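Local coordinates for Lin1840 protein (Listeria innocua serovar 6a, PDB 4ZOB) that probably hydrolyses terminal, non-reducing beta-D-glucosyl residues to release beta-D-glucose, as a member of glycosyl hydrolase family 3, at residues Val87-Val92 with His131-Ser136; Pro145-Val150 with Ala474-Thr479; Thr650-Arg655 with Tyr688-Glu693. The protein carries 1 engineered substitution. All coordinates share one frame; numbering follows the deposited sequence.

Contact 1. Residues Val87-Val92 with His131-Ser136. With LGC (D-glucono-1,5-lactone), chain C.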
loop_
_atom_site.group_PDB
_atom_site.type_symbol
_atom_site.label_atom_id
_atom_site.label_comp_id
_atom_site.label_asym_id
_atom_site.label_seq_id
_atom_site.Cartn_x
_atom_site.Cartn_y
_atom_site.Cartn_z
ATOM N N VAL A 87 28.571 -27.779 -6.728
ATOM C CA VAL A 87 27.105 -27.943 -6.730
ATOM C C VAL A 87 26.522 -27.013 -7.793
ATOM O O VAL A 87 26.956 -25.882 -7.935
ATOM C CB VAL A 87 26.482 -27.720 -5.315
ATOM C CG1 VAL A 87 26.643 -26.278 -4.795
ATOM C CG2 VAL A 87 25.029 -28.196 -5.284
ATOM N N PHE A 88 25.561 -27.505 -8.562
ATOM C CA PHE A 88 25.073 -26.851 -9.792
ATOM C C PHE A 88 23.618 -26.532 -9.529
ATOM O O PHE A 88 22.846 -27.449 -9.215
ATOM C CB PHE A 88 25.154 -27.804 -11.029
ATOM C CG PHE A 88 26.514 -27.861 -11.708
ATOM C CD1 PHE A 88 27.561 -28.560 -11.138
ATOM C CD2 PHE A 88 26.726 -27.239 -12.933
ATOM C CE1 PHE A 88 28.801 -28.610 -11.761
ATOM C CE2 PHE A 88 27.956 -27.273 -13.542
ATOM C CZ PHE A 88 28.996 -27.960 -12.963
ATOM N N MET A 89 23.252 -25.249 -9.655
ATOM C CA MET A 89 21.883 -24.756 -9.383
ATOM C C MET A 89 21.260 -24.085 -10.602
ATOM O O MET A 89 21.938 -23.751 -11.579
ATOM C CB MET A 89 21.875 -23.778 -8.222
ATOM C CG MET A 89 22.848 -24.134 -7.115
ATOM S SD MET A 89 22.245 -23.672 -5.498
ATOM C CE MET A 89 23.742 -23.746 -4.549
ATOM N N ALA A 90 19.954 -23.903 -10.530
ATOM C CA ALA A 90 19.170 -23.451 -11.664
ATOM C C ALA A 90 17.780 -23.045 -11.229
ATOM O O ALA A 90 17.292 -23.461 -10.163
ATOM C CB ALA A 90 19.028 -24.547 -12.685
ATOM N N ASP A 91 17.158 -22.276 -12.122
ATOM C CA ASP A 91 15.793 -21.800 -11.996
ATOM C C ASP A 91 14.863 -22.751 -12.704
ATOM O O ASP A 91 14.486 -22.509 -13.842
ATOM C CB ASP A 91 15.663 -20.410 -12.632
ATOM C CG ASP A 91 16.367 -19.349 -11.840
ATOM O OD1 ASP A 91 16.000 -19.105 -10.668
ATOM O OD2 ASP A 91 17.290 -18.744 -12.395
ATOM N N VAL A 92 14.504 -23.842 -12.052
ATOM C CA VAL A 92 13.458 -24.707 -12.572
ATOM C C VAL A 92 12.205 -24.307 -11.778
ATOM O O VAL A 92 12.036 -24.699 -10.616
ATOM C CB VAL A 92 13.843 -26.198 -12.436
ATOM C CG1 VAL A 92 12.926 -27.082 -13.278
ATOM C CG2 VAL A 92 15.283 -26.430 -12.890
ATOM N N HIS A 131 21.415 -30.701 -13.313
ATOM C CA HIS A 131 21.171 -29.766 -12.182
ATOM C C HIS A 131 20.870 -30.410 -10.829
ATOM O O HIS A 131 20.014 -31.277 -10.734
ATOM C CB HIS A 131 20.024 -28.806 -12.511
ATOM C CG HIS A 131 20.228 -28.064 -13.789
ATOM N ND1 HIS A 131 21.207 -27.101 -13.935
ATOM C CD2 HIS A 131 19.599 -28.154 -14.984
ATOM C CE1 HIS A 131 21.186 -26.649 -15.176
ATOM N NE2 HIS A 131 20.216 -27.263 -15.830
ATOM N N HIS A 132 21.542 -29.922 -9.792
ATOM C CA HIS A 132 21.394 -30.438 -8.450
ATOM C C HIS A 132 20.347 -29.726 -7.609
ATOM O O HIS A 132 19.715 -30.353 -6.743
ATOM C CB HIS A 132 22.712 -30.325 -7.706
ATOM C CG HIS A 132 23.846 -30.969 -8.419
ATOM N ND1 HIS A 132 25.153 -30.575 -8.242
ATOM C CD2 HIS A 132 23.866 -31.976 -9.318
ATOM C CE1 HIS A 132 25.934 -31.309 -9.006
ATOM N NE2 HIS A 132 25.177 -32.162 -9.674
ATOM N N VAL A 133 20.202 -28.415 -7.827
ATOM C CA VAL A 133 19.336 -27.551 -6.989
ATOM C C VAL A 133 18.484 -26.661 -7.867
ATOM O O VAL A 133 18.988 -26.030 -8.783
ATOM C CB VAL A 133 20.156 -26.620 -6.084
ATOM C CG1 VAL A 133 19.268 -25.950 -5.062
ATOM C CG2 VAL A 133 21.239 -27.387 -5.375
ATOM N N THR A 134 17.187 -26.623 -7.583
ATOM C CA THR A 134 16.278 -25.616 -8.169
ATOM C C THR A 134 15.985 -24.464 -7.207
ATOM O O THR A 134 15.825 -24.644 -6.014
ATOM C CB THR A 134 14.918 -26.183 -8.644
ATOM O OG1 THR A 134 14.119 -25.110 -9.170
ATOM C CG2 THR A 134 14.155 -26.844 -7.504
ATOM N N PHE A 135 15.886 -23.285 -7.780
ATOM C CA PHE A 135 15.470 -22.073 -7.084
ATOM C C PHE A 135 13.913 -21.865 -7.108
ATOM O O PHE A 135 13.390 -20.923 -7.736
ATOM C CB PHE A 135 16.183 -20.882 -7.745
ATOM C CG PHE A 135 17.683 -20.858 -7.564
ATOM C CD1 PHE A 135 18.270 -21.139 -6.331
ATOM C CD2 PHE A 135 18.519 -20.445 -8.619
ATOM C CE1 PHE A 135 19.654 -21.053 -6.166
ATOM C CE2 PHE A 135 19.902 -20.350 -8.449
ATOM C CZ PHE A 135 20.465 -20.667 -7.230
ATOM N N SER A 136 13.223 -22.748 -6.387
ATOM C CA SER A 136 11.747 -22.883 -6.322
ATOM C C SER A 136 11.426 -23.832 -5.143
ATOM O O SER A 136 12.191 -24.757 -4.891
ATOM C CB SER A 136 11.248 -23.466 -7.651
ATOM O OG SER A 136 10.016 -24.111 -7.595
HETATM C C1 LGC C . 17.072 -13.213 -9.580
HETATM C C2 LGC C . 15.765 -13.619 -8.962
HETATM O O5 LGC C . 17.981 -14.217 -10.091
HETATM O O1 LGC C . 17.395 -12.024 -9.690
HETATM O O2 LGC C . 15.539 -12.764 -7.863
HETATM C C3 LGC C . 15.747 -15.019 -8.366
HETATM O O3 LGC C . 14.374 -15.403 -8.051
HETATM C C4 LGC C . 16.531 -15.971 -9.305
HETATM O O4 LGC C . 16.569 -17.297 -8.782
HETATM C C5 LGC C . 17.954 -15.472 -9.439
HETATM C C6 LGC C . 18.848 -16.422 -10.257
HETATM O O6 LGC C . 18.153 -16.940 -11.387
#
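Strands 87-90 and 133-134 run as parallel neighbours in the sheet of the TIM-barrel-type domain of this family 3 hydrolase, with Met89 paired to Val133 and Ala90 to Thr134. Phe88 O accepts from both Val133 N (3.1 Å) and His132 N. Farther along, Val133 O receives a weak bond from Ala90 N, and Phe135 N reaches Ala90 O at 2.8 Å. From its place in the strand, Thr134 also reaches past the pairing: with its hydroxyl opposite the backbone N (chi1 179°), OG1 donates to Val92 O at 2.6 Å and so pins the loop that follows strand 87-90.

The sheet face carrying Met89 and Val133 is apolar. These two side chains lie alongside each other, SD of Met89 3.7 Å from CB of Val133. The ring of Phe135 crosses the methionine: Phe135 CZ packs on Met89 CB at 3.6 Å, and the sulfur lies obliquely beside the ring, SD 4.7 Å from its centroid, a Met-aromatic contact. On the other face Ala90, being small, lets its methyl sit over the His131 ring, CB 3.8 Å from the centroid. Phe88 turns its edge to the His132 ring, planes at 81°, and lays its own CB over the same ring.

Asp91, just past the strand, reaches the bound ligand. Its OD1 accepts a bond from O4 of the gluconolactone at 2.7 Å, a carboxylate being suited to a sugar hydroxyl; Lys191, His192, Asp270 and Arg149 also bind this ligand. Strand 59-61 adjoins the pair beyond strand 87-90, and strand 187-193 beyond strand 133-134. Helix 66-78 packs on Phe88, helix 322-339 on Val87 and His132, and Leu233 of strand 233-236 on Met89 and Val133.

Contact 2. Residues Pro145-Val150 with Ala474-Thr479; sequences PRWGRV and AGSLAT. With LGC (D-glucono-1,5-lactone), chain C.
The indole of Trp147 meets Ser476 at its edge, where the serine OG lies near the ring plane, 4.2 Å from CD1. Over one face of the indole sits CB of Arg149. The second flat group, the guanidinium of Arg149, has the bound gluconolactone at its edge: NH1 donates to O2 at 3.2 Å in a nearly straight bond (168°), and NH2 donates to O3 at 3.1 Å. A bend in the arginine chain at chi3 (58°) helps turn the edge of the guanidinium to the sugar.

Between the two loops the grip is mostly backbone. Leu477 N donates to Arg146 O at 3.0 Å. Gly148 lets the chains close up, since a side chain there would run into Gly475 O, which lies 3.1 Å from Gly148 CA. A water links the same region: it accepts from Gly148 N at 3.0 Å and donates to Ser476 OG at 3.0 Å. Serine suits this place because its hydroxyl can accept a hydrogen bond from the water while also bonding to Gly202 O.

Arg146 lays its aliphatic part across the other loop, CB 3.0 Å from Leu477 O. Its polar end leaves the contact, NH1 bonding to the carbonyls of Gly559 and Ile561 of the second subunit, whose Asp589 takes bonds from Ala478 N and Thr479 N.

The contact thus ties a loop of the N-terminal TIM-barrel-type part to one of the C-terminal part beside the sugar pocket, and its arginines divide the work, Arg146 reaching the dimer interface and Arg149 the sugar. With two N-H groups aimed at oxygens on adjacent carbons, Arg149 probably fixes the orientation of the glucose-like ring, and Glu152, in a salt bridge with NH2, probably balances part of its charge.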
loop_
_atom_site.group_PDB
_atom_site.type_symbol
_atom_site.label_atom_id
_atom_site.label_comp_id
_atom_site.label_asym_id
_atom_site.label_seq_id
_atom_site.Cartn_x
_atom_site.Cartn_y
_atom_site.Cartn_z
ATOM N N PRO A 145 -1.209 -6.994 -7.834
ATOM C CA PRO A 145 -0.935 -7.577 -9.138
ATOM C C PRO A 145 -0.115 -6.715 -10.115
ATOM O O PRO A 145 0.335 -7.218 -11.150
ATOM C CB PRO A 145 -2.326 -7.906 -9.676
ATOM C CG PRO A 145 -3.257 -7.062 -8.935
ATOM C CD PRO A 145 -2.646 -6.799 -7.593
ATOM N N ARG A 146 0.104 -5.445 -9.780
ATOM C CA ARG A 146 1.077 -4.640 -10.488
ATOM C C ARG A 146 2.439 -5.303 -10.512
ATOM O O ARG A 146 3.167 -5.167 -11.458
ATOM C CB ARG A 146 1.205 -3.277 -9.836
ATOM C CG ARG A 146 -0.063 -2.423 -9.910
ATOM C CD ARG A 146 0.157 -1.144 -9.131
ATOM N NE ARG A 146 0.057 -1.394 -7.689
ATOM C CZ ARG A 146 -0.176 -0.452 -6.775
ATOM N NH1 ARG A 146 -0.256 0.827 -7.126
ATOM N NH2 ARG A 146 -0.332 -0.789 -5.494
ATOM N N TRP A 147 2.792 -6.021 -9.460
ATOM C CA TRP A 147 4.106 -6.613 -9.366
ATOM C C TRP A 147 4.250 -7.764 -10.383
ATOM O O TRP A 147 3.394 -8.671 -10.466
ATOM C CB TRP A 147 4.313 -7.091 -7.941
ATOM C CG TRP A 147 5.698 -7.469 -7.552
ATOM C CD1 TRP A 147 6.865 -6.740 -7.727
ATOM C CD2 TRP A 147 6.061 -8.632 -6.848
ATOM N NE1 TRP A 147 7.922 -7.420 -7.184
ATOM C CE2 TRP A 147 7.442 -8.582 -6.631
ATOM C CE3 TRP A 147 5.349 -9.728 -6.381
ATOM C CZ2 TRP A 147 8.120 -9.612 -5.991
ATOM C CZ3 TRP A 147 6.024 -10.741 -5.743
ATOM C CH2 TRP A 147 7.384 -10.680 -5.549
ATOM N N GLY A 148 5.329 -7.738 -11.164
ATOM C CA GLY A 148 5.455 -8.719 -12.260
ATOM C C GLY A 148 5.565 -10.145 -11.759
ATOM O O GLY A 148 5.162 -11.095 -12.429
ATOM N N ARG A 149 6.066 -10.273 -10.539
ATOM C CA ARG A 149 6.407 -11.570 -9.958
ATOM C C ARG A 149 5.254 -12.312 -9.286
ATOM O O ARG A 149 5.484 -13.363 -8.684
ATOM C CB ARG A 149 7.534 -11.378 -8.962
ATOM C CG ARG A 149 8.614 -10.443 -9.495
ATOM C CD ARG A 149 9.948 -10.659 -8.840
ATOM N NE ARG A 149 10.399 -12.044 -9.009
ATOM C CZ ARG A 149 11.648 -12.493 -8.880
ATOM N NH1 ARG A 149 12.647 -11.675 -8.597
ATOM N NH2 ARG A 149 11.889 -13.802 -9.021
ATOM N N VAL A 150 4.032 -11.774 -9.377
ATOM C CA VAL A 150 2.856 -12.486 -8.866
ATOM C C VAL A 150 2.697 -13.817 -9.589
ATOM O O VAL A 150 2.171 -14.779 -9.019
ATOM C CB VAL A 150 1.546 -11.663 -8.900
ATOM C CG1 VAL A 150 1.623 -10.514 -7.926
ATOM C CG2 VAL A 150 1.169 -11.142 -10.278
ATOM N N ALA A 474 11.022 -7.598 -12.623
ATOM C CA ALA A 474 11.188 -6.251 -13.167
ATOM C C ALA A 474 10.240 -5.932 -14.345
ATOM O O ALA A 474 10.527 -5.047 -15.213
ATOM C CB ALA A 474 12.644 -6.005 -13.553
ATOM N N GLY A 475 9.120 -6.661 -14.351
ATOM C CA GLY A 475 7.969 -6.369 -15.180
ATOM C C GLY A 475 6.799 -5.835 -14.367
ATOM O O GLY A 475 5.706 -6.422 -14.372
ATOM N N SER A 476 7.028 -4.712 -13.674
ATOM C CA SER A 476 5.965 -4.029 -12.952
ATOM C C SER A 476 5.106 -3.217 -13.920
ATOM O O SER A 476 5.638 -2.534 -14.819
ATOM C CB SER A 476 6.543 -3.108 -11.866
ATOM O OG SER A 476 7.036 -3.850 -10.750
ATOM N N LEU A 477 3.784 -3.279 -13.720
ATOM C CA LEU A 477 2.845 -2.447 -14.446
ATOM C C LEU A 477 2.092 -1.535 -13.500
ATOM O O LEU A 477 1.478 -2.016 -12.583
ATOM C CB LEU A 477 1.804 -3.310 -15.137
ATOM C CG LEU A 477 2.068 -3.850 -16.522
ATOM C CD1 LEU A 477 0.820 -4.550 -17.033
ATOM C CD2 LEU A 477 2.447 -2.734 -17.469
ATOM N N ALA A 478 2.078 -0.237 -13.739
ATOM C CA ALA A 478 1.339 0.639 -12.854
ATOM C C ALA A 478 -0.184 0.522 -13.031
ATOM O O ALA A 478 -0.925 0.590 -12.067
ATOM C CB ALA A 478 1.809 2.077 -13.010
ATOM N N THR A 479 -0.636 0.335 -14.259
ATOM C CA THR A 479 -2.022 -0.015 -14.572
ATOM C C THR A 479 -2.114 -1.486 -15.035
ATOM O O THR A 479 -1.424 -1.902 -15.989
ATOM C CB THR A 479 -2.544 0.929 -15.649
ATOM O OG1 THR A 479 -2.217 2.270 -15.265
ATOM C CG2 THR A 479 -4.062 0.738 -15.844
HETATM C C1 LGC C . 17.072 -13.213 -9.580
HETATM C C2 LGC C . 15.765 -13.619 -8.962
HETATM O O5 LGC C . 17.981 -14.217 -10.091
HETATM O O1 LGC C . 17.395 -12.024 -9.690
HETATM O O2 LGC C . 15.539 -12.764 -7.863
HETATM C C3 LGC C . 15.747 -15.019 -8.366
HETATM O O3 LGC C . 14.374 -15.403 -8.051
HETATM C C4 LGC C . 16.531 -15.971 -9.305
HETATM O O4 LGC C . 16.569 -17.297 -8.782
HETATM C C5 LGC C . 17.954 -15.472 -9.439
HETATM C C6 LGC C . 18.848 -16.422 -10.257
HETATM O O6 LGC C . 18.153 -16.940 -11.387
HETATM O O HOH W 1 8.069 -6.590 -11.461
#

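Contact 3. Residues Thr650-Arg655 with Tyr688-Glu693; sequences TASISR and YNHQLE. With MG (magnesium ion), chain E; LGC (D-glucono-1,5-lactone), chain K.
Ile653 and His690 make the main van der Waals contact between these two loops, which belong to the fibronectin type III-like part of the chain. CD1 of Ile653 comes to the edge of the imidazole, 3.8 Å from His690 CD2, while CG1 of Ile653 packs near Asn689 CA. Ser652 OG lies 3.8 Å from His690 NE2, but bonds instead to Glu697. The histidine is poorly ordered, so its details deserve caution; its CB touches C6 of a bound gluconolactone.

Hydrogen bonds stiffen one partner from within. Residues Asn689 to Leu692 form a type I turn, and the amide of Asn689 spans it, OD1 accepting from Glu693 N at 3.0 Å and ND2 donating to Glu693 OE1 at 2.8 Å. Asparagine, with acceptor and donor on one short arm, fits this task.

Metal coordination anchors the start of the other loop: Thr650 O binds magnesium at 2.0 Å beside Asp648 and three waters, one of which accepts from Thr650 N.

Phe687 of strand 687-688 packs against Ser652 and Ile653, helix 212-219 touches Ile653 and Leu692, and Ile244 of the second subunit covers Ile653 and His690.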
loop_
_atom_site.group_PDB
_atom_site.type_symbol
_atom_site.label_atom_id
_atom_site.label_comp_id
_atom_site.label_asym_id
_atom_site.label_seq_id
_atom_site.Cartn_x
_atom_site.Cartn_y
_atom_site.Cartn_z
ATOM N N THR A 650 -14.279 -12.138 17.833
ATOM C CA THR A 650 -13.700 -11.165 18.738
ATOM C C THR A 650 -12.338 -11.693 19.168
ATOM O O THR A 650 -12.141 -12.880 19.334
ATOM C CB THR A 650 -14.571 -10.873 20.001
ATOM O OG1 THR A 650 -15.982 -10.936 19.703
ATOM C CG2 THR A 650 -14.211 -9.468 20.585
ATOM N N ALA A 651 -11.384 -10.799 19.333
ATOM C CA ALA A 651 -10.050 -11.206 19.719
ATOM C C ALA A 651 -9.233 -10.002 20.165
ATOM O O ALA A 651 -9.652 -8.831 19.996
ATOM C CB ALA A 651 -9.392 -11.920 18.570
ATOM N N SER A 652 -8.075 -10.263 20.764
ATOM C CA SER A 652 -7.203 -9.164 21.266
ATOM C C SER A 652 -6.499 -8.357 20.128
ATOM O O SER A 652 -5.780 -7.384 20.351
ATOM C CB SER A 652 -6.181 -9.742 22.253
ATOM O OG SER A 652 -5.247 -10.597 21.586
ATOM N N ILE A 653 -6.698 -8.815 18.913
ATOM C CA ILE A 653 -6.184 -8.214 17.682
ATOM C C ILE A 653 -7.373 -8.277 16.708
ATOM O O ILE A 653 -8.099 -9.261 16.740
ATOM C CB ILE A 653 -5.035 -9.088 17.120
ATOM C CG1 ILE A 653 -3.767 -8.949 17.951
ATOM C CG2 ILE A 653 -4.767 -8.792 15.661
ATOM C CD1 ILE A 653 -3.288 -7.539 18.193
ATOM N N SER A 654 -7.594 -7.241 15.887
ATOM C CA SER A 654 -8.672 -7.297 14.925
ATOM C C SER A 654 -8.333 -8.352 13.885
ATOM O O SER A 654 -7.310 -8.257 13.191
ATOM C CB SER A 654 -8.940 -5.949 14.280
ATOM O OG SER A 654 -9.872 -6.107 13.226
ATOM N N ARG A 655 -9.198 -9.367 13.798
ATOM C CA ARG A 655 -8.947 -10.578 12.984
ATOM C C ARG A 655 -9.602 -10.588 11.591
ATOM O O ARG A 655 -10.613 -9.931 11.342
ATOM C CB ARG A 655 -9.382 -11.816 13.764
ATOM C CG ARG A 655 -8.673 -12.020 15.099
ATOM C CD ARG A 655 -7.239 -12.532 15.003
ATOM N NE ARG A 655 -7.200 -13.880 14.478
ATOM C CZ ARG A 655 -6.485 -14.277 13.430
ATOM N NH1 ARG A 655 -5.693 -13.434 12.787
ATOM N NH2 ARG A 655 -6.539 -15.545 13.026
ATOM N N TYR A 688 -1.198 -14.788 16.021
ATOM C CA TYR A 688 -0.157 -14.107 16.791
ATOM C C TYR A 688 -0.717 -12.859 17.462
ATOM O O TYR A 688 -1.350 -12.038 16.818
ATOM C CB TYR A 688 1.014 -13.707 15.915
ATOM C CG TYR A 688 1.824 -14.855 15.406
ATOM C CD1 TYR A 688 1.453 -15.525 14.233
ATOM C CD2 TYR A 688 2.925 -15.282 16.087
ATOM C CE1 TYR A 688 2.178 -16.598 13.757
ATOM C CE2 TYR A 688 3.672 -16.353 15.623
ATOM C CZ TYR A 688 3.290 -17.008 14.458
ATOM O OH TYR A 688 4.055 -18.042 14.011
ATOM N N ASN A 689 -0.439 -12.704 18.747
ATOM C CA ASN A 689 -0.903 -11.534 19.459
ATOM C C ASN A 689 0.128 -10.375 19.465
ATOM O O ASN A 689 1.199 -10.446 18.845
ATOM C CB ASN A 689 -1.398 -11.932 20.850
ATOM C CG ASN A 689 -0.274 -12.222 21.846
ATOM O OD1 ASN A 689 0.945 -12.137 21.555
ATOM N ND2 ASN A 689 -0.700 -12.562 23.071
ATOM N N HIS A 690 -0.220 -9.299 20.155
ATOM C CA HIS A 690 0.604 -8.083 20.160
ATOM C C HIS A 690 1.982 -8.371 20.690
ATOM O O HIS A 690 2.955 -7.856 20.173
ATOM C CB HIS A 690 -0.040 -6.931 20.934
ATOM C CG HIS A 690 -1.050 -7.360 21.958
ATOM N ND1 HIS A 690 -0.814 -7.295 23.316
ATOM C CD2 HIS A 690 -2.311 -7.841 21.814
ATOM C CE1 HIS A 690 -1.885 -7.720 23.962
ATOM N NE2 HIS A 690 -2.805 -8.058 23.075
ATOM N N GLN A 691 2.077 -9.233 21.689
ATOM C CA GLN A 691 3.378 -9.571 22.243
ATOM C C GLN A 691 4.198 -10.531 21.359
ATOM O O GLN A 691 5.358 -10.776 21.637
ATOM C CB GLN A 691 3.178 -10.176 23.604
ATOM C CG GLN A 691 4.402 -10.193 24.476
ATOM C CD GLN A 691 4.017 -10.298 25.938
ATOM O OE1 GLN A 691 2.908 -9.898 26.325
ATOM N NE2 GLN A 691 4.922 -10.835 26.764
ATOM N N LEU A 692 3.571 -11.064 20.312
ATOM C CA LEU A 692 4.182 -11.998 19.338
ATOM C C LEU A 692 4.180 -13.459 19.799
ATOM O O LEU A 692 4.918 -14.299 19.282
ATOM C CB LEU A 692 5.565 -11.499 18.875
ATOM C CG LEU A 692 5.367 -10.147 18.140
ATOM C CD1 LEU A 692 6.492 -9.136 18.319
ATOM C CD2 LEU A 692 5.102 -10.395 16.658
ATOM N N GLU A 693 3.282 -13.772 20.720
ATOM C CA GLU A 693 3.020 -15.159 21.072
ATOM C C GLU A 693 1.978 -15.765 20.098
ATOM O O GLU A 693 0.989 -15.118 19.746
ATOM C CB GLU A 693 2.456 -15.245 22.497
ATOM C CG GLU A 693 3.213 -14.488 23.598
ATOM C CD GLU A 693 2.312 -14.090 24.790
ATOM O OE1 GLU A 693 1.061 -14.048 24.668
ATOM O OE2 GLU A 693 2.846 -13.793 25.876
HETATM MG MG MG E . -11.818 -14.787 19.680
HETATM C C1 LGC K . 3.061 -2.436 18.864
HETATM C C2 LGC K . 4.281 -2.379 19.767
HETATM O O5 LGC K . 1.751 -2.907 19.324
HETATM O O1 LGC K . 3.144 -2.034 17.697
HETATM O O2 LGC K . 5.372 -3.156 19.246
HETATM C C3 LGC K . 4.043 -2.820 21.217
HETATM O O3 LGC K . 4.788 -1.893 22.022
HETATM C C4 LGC K . 2.564 -2.838 21.648
HETATM O O4 LGC K . 2.385 -3.501 22.915
HETATM C C5 LGC K . 1.676 -3.545 20.624
HETATM C C6 LGC K . 0.214 -3.672 21.123
HETATM O O6 LGC K . -0.443 -2.422 21.428
HETATM O O HOH W 2 -14.067 -14.755 19.409
HETATM O O HOH W 3 -11.919 -14.449 21.365
HETATM O O HOH W 4 -11.756 -16.883 20.023
#

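From the N terminus, contact 1 closes first: strand 87-90 returns to its neighbour 133-134 through helices 103-109 and 112-128, a beta-alpha-beta crossover. Contact 2 opens soon after and closes a far longer loop, 323 residues, joining the TIM-barrel-type part to the C-terminal family 3 part. Contact 3 follows, a short closure among the strands of the fibronectin type III-like part. The three are in series; none encloses or crosses another. Contacts 1 and 2, about 7 Å apart at their nearest atoms, approach the same gluconolactone from different loops. Contact 3 stands about 21 Å from either at the nearest atoms, yet shares with contact 2 a border with the second subunit.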